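Local coordinates for ribosome-inactivating protein 3 (Zea mays, PDB 2PQG) that is a maize member of the plant ribosome-inactivating protein family, its chain folded around a mixed beta-sheet with many helices, at residues Pro14-Arg23 against Gly187-Asp198; Gly82-Asp90 against Leu96-Gly107. All coordinates share one frame; numbering follows the deposited sequence.

Contact 1 (Pro14-Arg23 against Gly187-Asp198); sequences PYSAFIASVR and GLRFNTVSRTVD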
loop_
_atom_site.group_PDB
_atom_site.type_symbol
_atom_site.label_atom_id
_atom_site.label_comp_id
_atom_site.label_asym_id
_atom_site.label_seq_id
_atom_site.Cartn_x
_atom_site.Cartn_y
_atom_site.Cartn_z
ATOM N N PRO A 14 -5.043 12.666 13.520
ATOM C CA PRO A 14 -3.769 12.553 12.805
ATOM C C PRO A 14 -3.440 11.192 12.207
ATOM O O PRO A 14 -3.752 10.152 12.775
ATOM C CB PRO A 14 -2.751 13.001 13.849
ATOM C CG PRO A 14 -3.391 12.586 15.151
ATOM C CD PRO A 14 -4.831 12.947 14.954
ATOM N N TYR A 15 -2.811 11.217 11.039
ATOM C CA TYR A 15 -2.404 10.008 10.341
ATOM C C TYR A 15 -1.536 9.141 11.266
ATOM O O TYR A 15 -1.683 7.916 11.293
ATOM C CB TYR A 15 -1.628 10.394 9.072
ATOM C CG TYR A 15 -0.901 9.258 8.383
ATOM C CD1 TYR A 15 -1.591 8.316 7.614
ATOM C CD2 TYR A 15 0.487 9.142 8.480
ATOM C CE1 TYR A 15 -0.914 7.287 6.947
ATOM C CE2 TYR A 15 1.176 8.120 7.824
ATOM C CZ TYR A 15 0.469 7.198 7.054
ATOM O OH TYR A 15 1.149 6.208 6.379
ATOM N N SER A 16 -0.641 9.778 12.021
ATOM C CA SER A 16 0.256 9.066 12.939
ATOM C C SER A 16 -0.514 8.249 13.969
ATOM O O SER A 16 -0.055 7.196 14.409
ATOM C CB SER A 16 1.158 10.057 13.672
ATOM O OG SER A 16 0.374 11.009 14.370
ATOM N N ALA A 17 -1.683 8.755 14.350
ATOM C CA ALA A 17 -2.535 8.093 15.325
ATOM C C ALA A 17 -3.096 6.805 14.740
ATOM O O ALA A 17 -3.124 5.758 15.393
ATOM C CB ALA A 17 -3.667 9.013 15.716
ATOM N N PHE A 18 -3.554 6.889 13.501
ATOM C CA PHE A 18 -4.110 5.731 12.833
ATOM C C PHE A 18 -3.042 4.659 12.651
ATOM O O PHE A 18 -3.299 3.473 12.823
ATOM C CB PHE A 18 -4.667 6.137 11.478
ATOM C CG PHE A 18 -5.303 5.015 10.741
ATOM C CD1 PHE A 18 -6.401 4.350 11.284
ATOM C CD2 PHE A 18 -4.794 4.599 9.522
ATOM C CE1 PHE A 18 -6.988 3.278 10.615
ATOM C CE2 PHE A 18 -5.365 3.532 8.841
ATOM C CZ PHE A 18 -6.467 2.866 9.388
ATOM N N ILE A 19 -1.843 5.081 12.288
ATOM C CA ILE A 19 -0.749 4.150 12.094
ATOM C C ILE A 19 -0.442 3.459 13.423
ATOM O O ILE A 19 -0.440 2.228 13.522
ATOM C CB ILE A 19 0.510 4.900 11.575
ATOM C CG1 ILE A 19 0.210 5.486 10.194
ATOM C CG2 ILE A 19 1.727 3.966 11.532
ATOM C CD1 ILE A 19 -0.253 4.451 9.197
ATOM N N ALA A 20 -0.201 4.271 14.446
ATOM C CA ALA A 20 0.118 3.769 15.771
ATOM C C ALA A 20 -0.953 2.823 16.280
ATOM O O ALA A 20 -0.648 1.838 16.953
ATOM C CB ALA A 20 0.285 4.925 16.735
ATOM N N SER A 21 -2.207 3.125 15.964
ATOM C CA SER A 21 -3.326 2.295 16.396
ATOM C C SER A 21 -3.387 0.977 15.616
ATOM O O SER A 21 -3.558 -0.092 16.195
ATOM C CB SER A 21 -4.635 3.080 16.241
ATOM O OG SER A 21 -5.768 2.254 16.449
ATOM N N VAL A 22 -3.228 1.055 14.302
ATOM C CA VAL A 22 -3.281 -0.131 13.469
ATOM C C VAL A 22 -2.048 -1.040 13.652
ATOM O O VAL A 22 -2.156 -2.268 13.584
ATOM C CB VAL A 22 -3.466 0.263 11.983
ATOM C CG1 VAL A 22 -3.524 -0.985 11.104
ATOM C CG2 VAL A 22 -4.748 1.075 11.823
ATOM N N ARG A 23 -0.875 -0.463 13.886
ATOM C CA ARG A 23 0.282 -1.315 14.097
ATOM C C ARG A 23 0.118 -2.103 15.384
ATOM O O ARG A 23 0.538 -3.254 15.466
ATOM C CB ARG A 23 1.568 -0.507 14.171
ATOM C CG ARG A 23 2.230 -0.313 12.828
ATOM C CD ARG A 23 3.564 0.350 13.004
ATOM N NE ARG A 23 4.004 0.976 11.771
ATOM C CZ ARG A 23 4.738 2.083 11.730
ATOM N NH1 ARG A 23 5.113 2.674 12.858
ATOM N NH2 ARG A 23 5.082 2.611 10.564
ATOM N N GLY A 187 2.950 2.431 4.724
ATOM C CA GLY A 187 3.009 3.282 5.893
ATOM C C GLY A 187 3.121 2.386 7.120
ATOM O O GLY A 187 3.802 2.724 8.093
ATOM N N LEU A 188 2.458 1.230 7.066
ATOM C CA LEU A 188 2.474 0.275 8.169
ATOM C C LEU A 188 3.816 -0.475 8.246
ATOM O O LEU A 188 4.362 -0.682 9.331
ATOM C CB LEU A 188 1.317 -0.725 8.016
ATOM C CG LEU A 188 -0.133 -0.227 8.121
ATOM C CD1 LEU A 188 -1.082 -1.329 7.682
ATOM C CD2 LEU A 188 -0.454 0.210 9.540
ATOM N N ARG A 189 4.342 -0.875 7.092
ATOM C CA ARG A 189 5.616 -1.584 7.029
ATOM C C ARG A 189 6.815 -0.726 7.436
ATOM O O ARG A 189 7.660 -1.152 8.223
ATOM C CB ARG A 189 5.886 -2.075 5.608
ATOM C CG ARG A 189 5.090 -3.254 5.126
ATOM C CD ARG A 189 5.385 -3.439 3.650
ATOM N NE ARG A 189 4.718 -4.604 3.093
ATOM C CZ ARG A 189 4.866 -5.009 1.838
ATOM N NH1 ARG A 189 5.656 -4.335 1.016
ATOM N NH2 ARG A 189 4.243 -6.098 1.411
ATOM N N PHE A 190 6.895 0.476 6.875
ATOM C CA PHE A 190 8.018 1.365 7.135
ATOM C C PHE A 190 7.698 2.570 7.991
ATOM O O PHE A 190 6.789 3.336 7.662
ATOM C CB PHE A 190 8.594 1.890 5.815
ATOM C CG PHE A 190 9.048 0.824 4.875
ATOM C CD1 PHE A 190 8.132 0.121 4.099
ATOM C CD2 PHE A 190 10.397 0.516 4.765
ATOM C CE1 PHE A 190 8.561 -0.873 3.215
ATOM C CE2 PHE A 190 10.831 -0.471 3.887
ATOM C CZ PHE A 190 9.913 -1.170 3.111
ATOM N N ASN A 191 8.446 2.757 9.078
ATOM C CA ASN A 191 8.236 3.931 9.910
ATOM C C ASN A 191 8.936 5.115 9.232
ATOM O O ASN A 191 8.797 6.262 9.655
ATOM C CB ASN A 191 8.752 3.724 11.342
ATOM C CG ASN A 191 10.070 2.986 11.402
ATOM O OD1 ASN A 191 10.837 3.143 12.351
ATOM N ND2 ASN A 191 10.334 2.164 10.403
ATOM N N THR A 192 9.684 4.836 8.167
ATOM C CA THR A 192 10.341 5.907 7.431
ATOM C C THR A 192 9.259 6.576 6.563
ATOM O O THR A 192 9.299 7.777 6.307
ATOM C CB THR A 192 11.512 5.364 6.549
ATOM O OG1 THR A 192 12.102 6.443 5.807
ATOM C CG2 THR A 192 11.023 4.277 5.597
ATOM N N VAL A 193 8.282 5.781 6.137
ATOM C CA VAL A 193 7.177 6.272 5.324
ATOM C C VAL A 193 6.105 6.921 6.202
ATOM O O VAL A 193 5.585 7.990 5.867
ATOM C CB VAL A 193 6.529 5.129 4.510
ATOM C CG1 VAL A 193 5.209 5.594 3.899
ATOM C CG2 VAL A 193 7.490 4.683 3.418
ATOM N N SER A 194 5.768 6.278 7.316
ATOM C CA SER A 194 4.771 6.830 8.211
ATOM C C SER A 194 5.265 8.168 8.771
ATOM O O SER A 194 4.464 9.079 8.983
ATOM C CB SER A 194 4.462 5.852 9.341
ATOM O OG SER A 194 5.627 5.532 10.069
ATOM N N ARG A 195 6.573 8.304 9.001
ATOM C CA ARG A 195 7.100 9.574 9.509
ATOM C C ARG A 195 6.976 10.664 8.447
ATOM O O ARG A 195 6.593 11.790 8.742
ATOM C CB ARG A 195 8.571 9.462 9.916
ATOM C CG ARG A 195 8.826 8.676 11.187
ATOM C CD ARG A 195 10.168 9.060 11.796
ATOM N NE ARG A 195 11.268 8.891 10.849
ATOM C CZ ARG A 195 11.871 7.734 10.596
ATOM N NH1 ARG A 195 12.859 7.684 9.711
ATOM N NH2 ARG A 195 11.497 6.633 11.239
ATOM N N THR A 196 7.303 10.321 7.207
ATOM C CA THR A 196 7.236 11.273 6.105
ATOM C C THR A 196 5.802 11.605 5.716
ATOM O O THR A 196 5.481 12.770 5.466
ATOM C CB THR A 196 7.995 10.742 4.874
ATOM O OG1 THR A 196 9.377 10.568 5.214
ATOM C CG2 THR A 196 7.888 11.722 3.706
ATOM N N VAL A 197 4.937 10.596 5.673
ATOM C CA VAL A 197 3.547 10.841 5.314
ATOM C C VAL A 197 2.819 11.612 6.412
ATOM O O VAL A 197 1.936 12.415 6.109
ATOM C CB VAL A 197 2.772 9.535 5.033
ATOM C CG1 VAL A 197 1.294 9.855 4.777
ATOM C CG2 VAL A 197 3.370 8.826 3.837
ATOM N N ASP A 198 3.177 11.384 7.676
ATOM C CA ASP A 198 2.499 12.097 8.755
ATOM C C ASP A 198 2.965 13.528 8.832
ATOM O O ASP A 198 2.176 14.430 9.091
ATOM C CB ASP A 198 2.720 11.455 10.124
ATOM C CG ASP A 198 1.950 12.181 11.228
ATOM O OD1 ASP A 198 0.697 12.154 11.211
ATOM O OD2 ASP A 198 2.593 12.796 12.103
HETATM O O HOH W 1 -1.724 14.084 10.682
HETATM O O HOH W 2 6.381 5.143 13.430
#
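Y15 and R23 are the two knobs of a knobs-into-holes packing of helix 15-27 against the junction of helices 171-189 and 191-199; segments 15-23 and 191-198 run at 154° with their short axes 9.7 Å apart at closest approach. Y15 has CG anti to its own N (chi1 168°), which carries the ring across the groove. V197 CG1 makes a CH-pi contact over one face of the Y15 ring, 3.7 Å from its centroid, while I19 CG1 covers the opposite face; Y15 OH continues deeper and is hydrogen-bonded to M183 O. One turn beyond I19, the extended chain of R23 reaches the end of helix 171-189. There R23 NE bonds to L188 O (3.0 Å), and R23 NH2 is shared between G187 O (2.8 Å) and S194 OG (3.0 Å), with I19 CG2 above the centre of the guanidinium. This positive group probably gains from two carbonyls of the helix's last turn. V22 CG1 meets L188 CD2 at 3.6 Å, the side chains crossing at about a right angle. At the other end, S16 N meets D198 OD1 from above the carboxylate plane (2.8 Å), and a water joins that same oxygen to Y15 N. The negative charge beside the first turn of helix 15-27 is likely to be favourable. One aromatic and one charged knob thus seat this helix by knobs-into-holes packing on the 171-189/191-199 junction of the ribosome-inactivating protein fold.

Contact 2 (Gly82-Asp90 against Leu96-Gly107); sequences GVWWEFGKD and LGDNPRWLGFGG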
loop_
_atom_site.group_PDB
_atom_site.type_symbol
_atom_site.label_atom_id
_atom_site.label_comp_id
_atom_site.label_asym_id
_atom_site.label_seq_id
_atom_site.Cartn_x
_atom_site.Cartn_y
_atom_site.Cartn_z
ATOM N N GLY A 82 -21.004 -2.714 -2.260
ATOM C CA GLY A 82 -20.627 -4.088 -1.973
ATOM C C GLY A 82 -19.923 -4.860 -3.076
ATOM O O GLY A 82 -20.031 -6.082 -3.134
ATOM N N VAL A 83 -19.213 -4.174 -3.964
ATOM C CA VAL A 83 -18.501 -4.869 -5.029
ATOM C C VAL A 83 -17.023 -4.957 -4.676
ATOM O O VAL A 83 -16.384 -3.938 -4.398
ATOM C CB VAL A 83 -18.614 -4.138 -6.367
ATOM C CG1 VAL A 83 -17.844 -4.898 -7.431
ATOM C CG2 VAL A 83 -20.070 -3.990 -6.753
ATOM N N TRP A 84 -16.484 -6.171 -4.673
ATOM C CA TRP A 84 -15.071 -6.361 -4.352
ATOM C C TRP A 84 -14.242 -6.362 -5.614
ATOM O O TRP A 84 -14.555 -7.059 -6.576
ATOM C CB TRP A 84 -14.833 -7.674 -3.607
ATOM C CG TRP A 84 -15.167 -7.605 -2.150
ATOM C CD1 TRP A 84 -16.319 -8.029 -1.554
ATOM C CD2 TRP A 84 -14.344 -7.069 -1.104
ATOM N NE1 TRP A 84 -16.265 -7.792 -0.202
ATOM C CE2 TRP A 84 -15.067 -7.205 0.102
ATOM C CE3 TRP A 84 -13.070 -6.489 -1.069
ATOM C CZ2 TRP A 84 -14.557 -6.778 1.334
ATOM C CZ3 TRP A 84 -12.564 -6.063 0.154
ATOM C CH2 TRP A 84 -13.307 -6.212 1.340
ATOM N N TRP A 85 -13.181 -5.570 -5.598
ATOM C CA TRP A 85 -12.278 -5.457 -6.729
ATOM C C TRP A 85 -10.929 -5.983 -6.305
ATOM O O TRP A 85 -10.299 -5.436 -5.401
ATOM C CB TRP A 85 -12.154 -4.004 -7.143
ATOM C CG TRP A 85 -13.387 -3.481 -7.754
ATOM C CD1 TRP A 85 -14.407 -2.794 -7.136
ATOM C CD2 TRP A 85 -13.759 -3.614 -9.118
ATOM N NE1 TRP A 85 -15.387 -2.480 -8.050
ATOM C CE2 TRP A 85 -15.007 -2.955 -9.280
ATOM C CE3 TRP A 85 -13.142 -4.187 -10.237
ATOM C CZ2 TRP A 85 -15.670 -2.906 -10.512
ATOM C CZ3 TRP A 85 -13.804 -4.135 -11.463
ATOM C CH2 TRP A 85 -15.045 -3.479 -11.592
ATOM N N GLU A 86 -10.479 -7.039 -6.972
ATOM C CA GLU A 86 -9.213 -7.671 -6.629
ATOM C C GLU A 86 -8.078 -7.542 -7.643
ATOM O O GLU A 86 -8.289 -7.563 -8.860
ATOM C CB GLU A 86 -9.470 -9.148 -6.355
ATOM C CG GLU A 86 -8.360 -9.843 -5.611
ATOM C CD GLU A 86 -8.646 -11.314 -5.411
ATOM O OE1 GLU A 86 -9.829 -11.707 -5.526
ATOM O OE2 GLU A 86 -7.693 -12.072 -5.128
ATOM N N PHE A 87 -6.865 -7.413 -7.120
ATOM C CA PHE A 87 -5.668 -7.307 -7.948
ATOM C C PHE A 87 -5.493 -8.611 -8.716
ATOM O O PHE A 87 -5.438 -9.689 -8.119
ATOM C CB PHE A 87 -4.439 -7.057 -7.070
ATOM C CG PHE A 87 -4.198 -5.612 -6.750
ATOM C CD1 PHE A 87 -3.956 -5.213 -5.443
ATOM C CD2 PHE A 87 -4.173 -4.656 -7.758
ATOM C CE1 PHE A 87 -3.682 -3.888 -5.141
ATOM C CE2 PHE A 87 -3.900 -3.332 -7.468
ATOM C CZ PHE A 87 -3.656 -2.944 -6.154
ATOM N N GLY A 88 -5.410 -8.510 -10.036
ATOM C CA GLY A 88 -5.255 -9.693 -10.854
ATOM C C GLY A 88 -5.967 -9.521 -12.176
ATOM O O GLY A 88 -6.421 -8.424 -12.499
ATOM N N LYS A 89 -6.065 -10.604 -12.943
ATOM C CA LYS A 89 -6.719 -10.588 -14.252
ATOM C C LYS A 89 -7.352 -11.959 -14.501
ATOM O O LYS A 89 -6.996 -12.932 -13.825
ATOM C CB LYS A 89 -5.685 -10.271 -15.351
ATOM C CG LYS A 89 -4.557 -11.300 -15.470
ATOM C CD LYS A 89 -3.418 -10.835 -16.383
ATOM C CE LYS A 89 -2.485 -12.000 -16.765
ATOM N NZ LYS A 89 -1.918 -12.750 -15.600
ATOM N N ASP A 90 -8.288 -12.038 -15.451
ATOM C CA ASP A 90 -8.947 -13.309 -15.770
ATOM C C ASP A 90 -7.891 -14.401 -15.896
ATOM O O ASP A 90 -6.851 -14.191 -16.515
ATOM C CB ASP A 90 -9.715 -13.224 -17.092
ATOM C CG ASP A 90 -10.853 -12.224 -17.053
ATOM O OD1 ASP A 90 -11.593 -12.134 -18.060
ATOM O OD2 ASP A 90 -11.009 -11.529 -16.026
ATOM N N LEU A 96 -10.105 -13.231 -2.657
ATOM C CA LEU A 96 -11.313 -12.641 -2.081
ATOM C C LEU A 96 -12.546 -13.486 -2.406
ATOM O O LEU A 96 -12.622 -14.139 -3.454
ATOM C CB LEU A 96 -11.530 -11.228 -2.625
ATOM C CG LEU A 96 -10.352 -10.255 -2.487
ATOM C CD1 LEU A 96 -10.769 -8.854 -2.959
ATOM C CD2 LEU A 96 -9.891 -10.208 -1.034
ATOM N N GLY A 97 -13.503 -13.488 -1.485
ATOM C CA GLY A 97 -14.749 -14.200 -1.698
ATOM C C GLY A 97 -15.790 -13.126 -1.996
ATOM O O GLY A 97 -15.440 -11.959 -2.190
ATOM N N ASP A 98 -17.063 -13.503 -2.043
ATOM C CA ASP A 98 -18.159 -12.558 -2.297
ATOM C C ASP A 98 -18.259 -12.003 -3.704
ATOM O O ASP A 98 -18.531 -10.818 -3.869
ATOM C CB ASP A 98 -18.106 -11.374 -1.318
ATOM C CG ASP A 98 -18.601 -11.734 0.076
ATOM O OD1 ASP A 98 -19.070 -12.876 0.274
ATOM O OD2 ASP A 98 -18.527 -10.864 0.973
ATOM N N ASN A 99 -18.039 -12.841 -4.715
ATOM C CA ASN A 99 -18.151 -12.406 -6.115
ATOM C C ASN A 99 -17.190 -11.290 -6.498
ATOM O O ASN A 99 -17.604 -10.272 -7.055
ATOM C CB ASN A 99 -19.588 -11.938 -6.405
ATOM C CG ASN A 99 -20.566 -13.088 -6.537
ATOM O OD1 ASN A 99 -21.745 -12.946 -6.217
ATOM N ND2 ASN A 99 -20.085 -14.232 -7.025
ATOM N N PRO A 100 -15.892 -11.472 -6.228
ATOM C CA PRO A 100 -14.926 -10.427 -6.570
ATOM C C PRO A 100 -14.685 -10.254 -8.066
ATOM O O PRO A 100 -14.742 -11.215 -8.835
ATOM C CB PRO A 100 -13.671 -10.864 -5.820
ATOM C CG PRO A 100 -13.759 -12.344 -5.872
ATOM C CD PRO A 100 -15.223 -12.625 -5.602
ATOM N N ARG A 101 -14.432 -9.013 -8.464
ATOM C CA ARG A 101 -14.159 -8.685 -9.856
ATOM C C ARG A 101 -12.667 -8.422 -10.021
ATOM O O ARG A 101 -12.022 -7.865 -9.122
ATOM C CB ARG A 101 -14.946 -7.447 -10.276
ATOM C CG ARG A 101 -16.390 -7.723 -10.520
ATOM C CD ARG A 101 -17.163 -6.456 -10.814
ATOM N NE ARG A 101 -18.295 -6.734 -11.691
ATOM C CZ ARG A 101 -18.176 -7.029 -12.984
ATOM N NH1 ARG A 101 -19.258 -7.273 -13.710
ATOM N NH2 ARG A 101 -16.976 -7.064 -13.557
ATOM N N TRP A 102 -12.124 -8.837 -11.162
ATOM C CA TRP A 102 -10.715 -8.626 -11.462
ATOM C C TRP A 102 -10.501 -7.192 -11.955
ATOM O O TRP A 102 -11.226 -6.721 -12.832
ATOM C CB TRP A 102 -10.248 -9.606 -12.544
ATOM C CG TRP A 102 -10.033 -11.029 -12.080
ATOM C CD1 TRP A 102 -10.595 -12.165 -12.614
ATOM C CD2 TRP A 102 -9.155 -11.471 -11.034
ATOM N NE1 TRP A 102 -10.126 -13.278 -11.959
ATOM C CE2 TRP A 102 -9.253 -12.885 -10.978
ATOM C CE3 TRP A 102 -8.321 -10.813 -10.119
ATOM C CZ2 TRP A 102 -8.517 -13.655 -10.063
ATOM C CZ3 TRP A 102 -7.586 -11.583 -9.202
ATOM C CH2 TRP A 102 -7.705 -12.988 -9.176
ATOM N N LEU A 103 -9.516 -6.502 -11.385
ATOM C CA LEU A 103 -9.210 -5.140 -11.797
ATOM C C LEU A 103 -8.578 -5.175 -13.194
ATOM O O LEU A 103 -8.656 -4.209 -13.951
ATOM C CB LEU A 103 -8.260 -4.474 -10.786
ATOM C CG LEU A 103 -8.910 -3.842 -9.536
ATOM C CD1 LEU A 103 -7.867 -3.450 -8.477
ATOM C CD2 LEU A 103 -9.704 -2.616 -9.972
ATOM N N GLY A 104 -7.973 -6.308 -13.541
ATOM C CA GLY A 104 -7.349 -6.431 -14.846
ATOM C C GLY A 104 -5.845 -6.219 -14.801
ATOM O O GLY A 104 -5.129 -6.569 -15.739
ATOM N N PHE A 105 -5.366 -5.636 -13.708
ATOM C CA PHE A 105 -3.942 -5.389 -13.534
ATOM C C PHE A 105 -3.535 -5.876 -12.149
ATOM O O PHE A 105 -4.397 -6.098 -11.296
ATOM C CB PHE A 105 -3.639 -3.896 -13.713
ATOM C CG PHE A 105 -4.536 -2.986 -12.923
ATOM C CD1 PHE A 105 -4.151 -2.528 -11.671
ATOM C CD2 PHE A 105 -5.758 -2.572 -13.440
ATOM C CE1 PHE A 105 -4.966 -1.665 -10.945
ATOM C CE2 PHE A 105 -6.588 -1.708 -12.724
ATOM C CZ PHE A 105 -6.191 -1.254 -11.473
ATOM N N GLY A 106 -2.238 -6.066 -11.928
ATOM C CA GLY A 106 -1.778 -6.548 -10.635
ATOM C C GLY A 106 -1.414 -5.447 -9.653
ATOM O O GLY A 106 -1.466 -4.263 -9.983
ATOM N N GLY A 107 -1.022 -5.844 -8.448
ATOM C CA GLY A 107 -0.661 -4.886 -7.418
ATOM C C GLY A 107 0.792 -4.444 -7.340
ATOM O O GLY A 107 1.138 -3.623 -6.492
HETATM O O HOH W 3 -18.541 -8.190 2.078
HETATM O O HOH W 4 -18.185 -8.229 -5.292
#
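W102 lies along the backbone of G88-D90, its indole having K89 O over one face, offset toward the rim. W102 CB sits 4.0 Å from G88 O. With CG anti to the carbonyl carbon of W102 (chi1 -76°), the indole is turned back over the first segment, and W102 CG comes 3.7 Å from K89 C. On the five-membered side W102 CD1 approaches D90 OD2 at 3.5 Å. Further along, W102 CE2 lies 3.6 Å from K89 O. The six-membered ring presses in more tightly: W102 CE3 is 3.3 Å from G88 CA, a close approach made possible by a residue without a side chain. W102 CZ3 meets F87 O at the ring edge, 3.1 Å away. W102 and E86 run side by side with ring and carboxylate planes 40° apart; E86 OE2 is held by a hydrogen bond from L95 N, and H94 stacks on the indole.

Next to the indole the backbones pair as a short parallel ladder. R101 N donates to W84 O and R101 O accepts from E86 N (2.8 Å), so R101 spans both sides of W85; L103 N to E86 O extends the pairing. W85 and R101 share one face of the sheet, with R101 CB over the indole of W85, while E86 and W102 share the other. Past the ladder G88 N bonds to F105 O, and G107 CA sits over the centre of the F87 ring, 9° off its normal.

Strand 101-102 is one of the two outermost strands of the sheet within this chain, and 84-86 lies between it and antiparallel 74-78. F87 and L103 reach L177 of helix 171-189, F105 touches T173 and K174 of that helix, and W84 and L96 extend to A66 of strand 62-68.

Overall arrangement
Contact 2 is nested in the long loop that contact 1 closes, and the two lie on opposite sides of the chain's centre, their own centres about 27 Å apart and their nearest atoms about 9 Å. Contact 1 is the buried one, a helix-helix interface in which R23 and D198 hold backbone atoms at its two ends, with waters beside them. Contact 2 is partly buried, at the outer edge of the sheet; backbone pairing and aromatic rings do most of its work, K89, D90 and D98 being exposed while E86 is buried. Helix 171-189 connects them: its last residues belong to contact 1, while T173, K174 and L177 touch contact 2. V22 and L188 also bring contact 1 onto strand 51-57 of the same sheet.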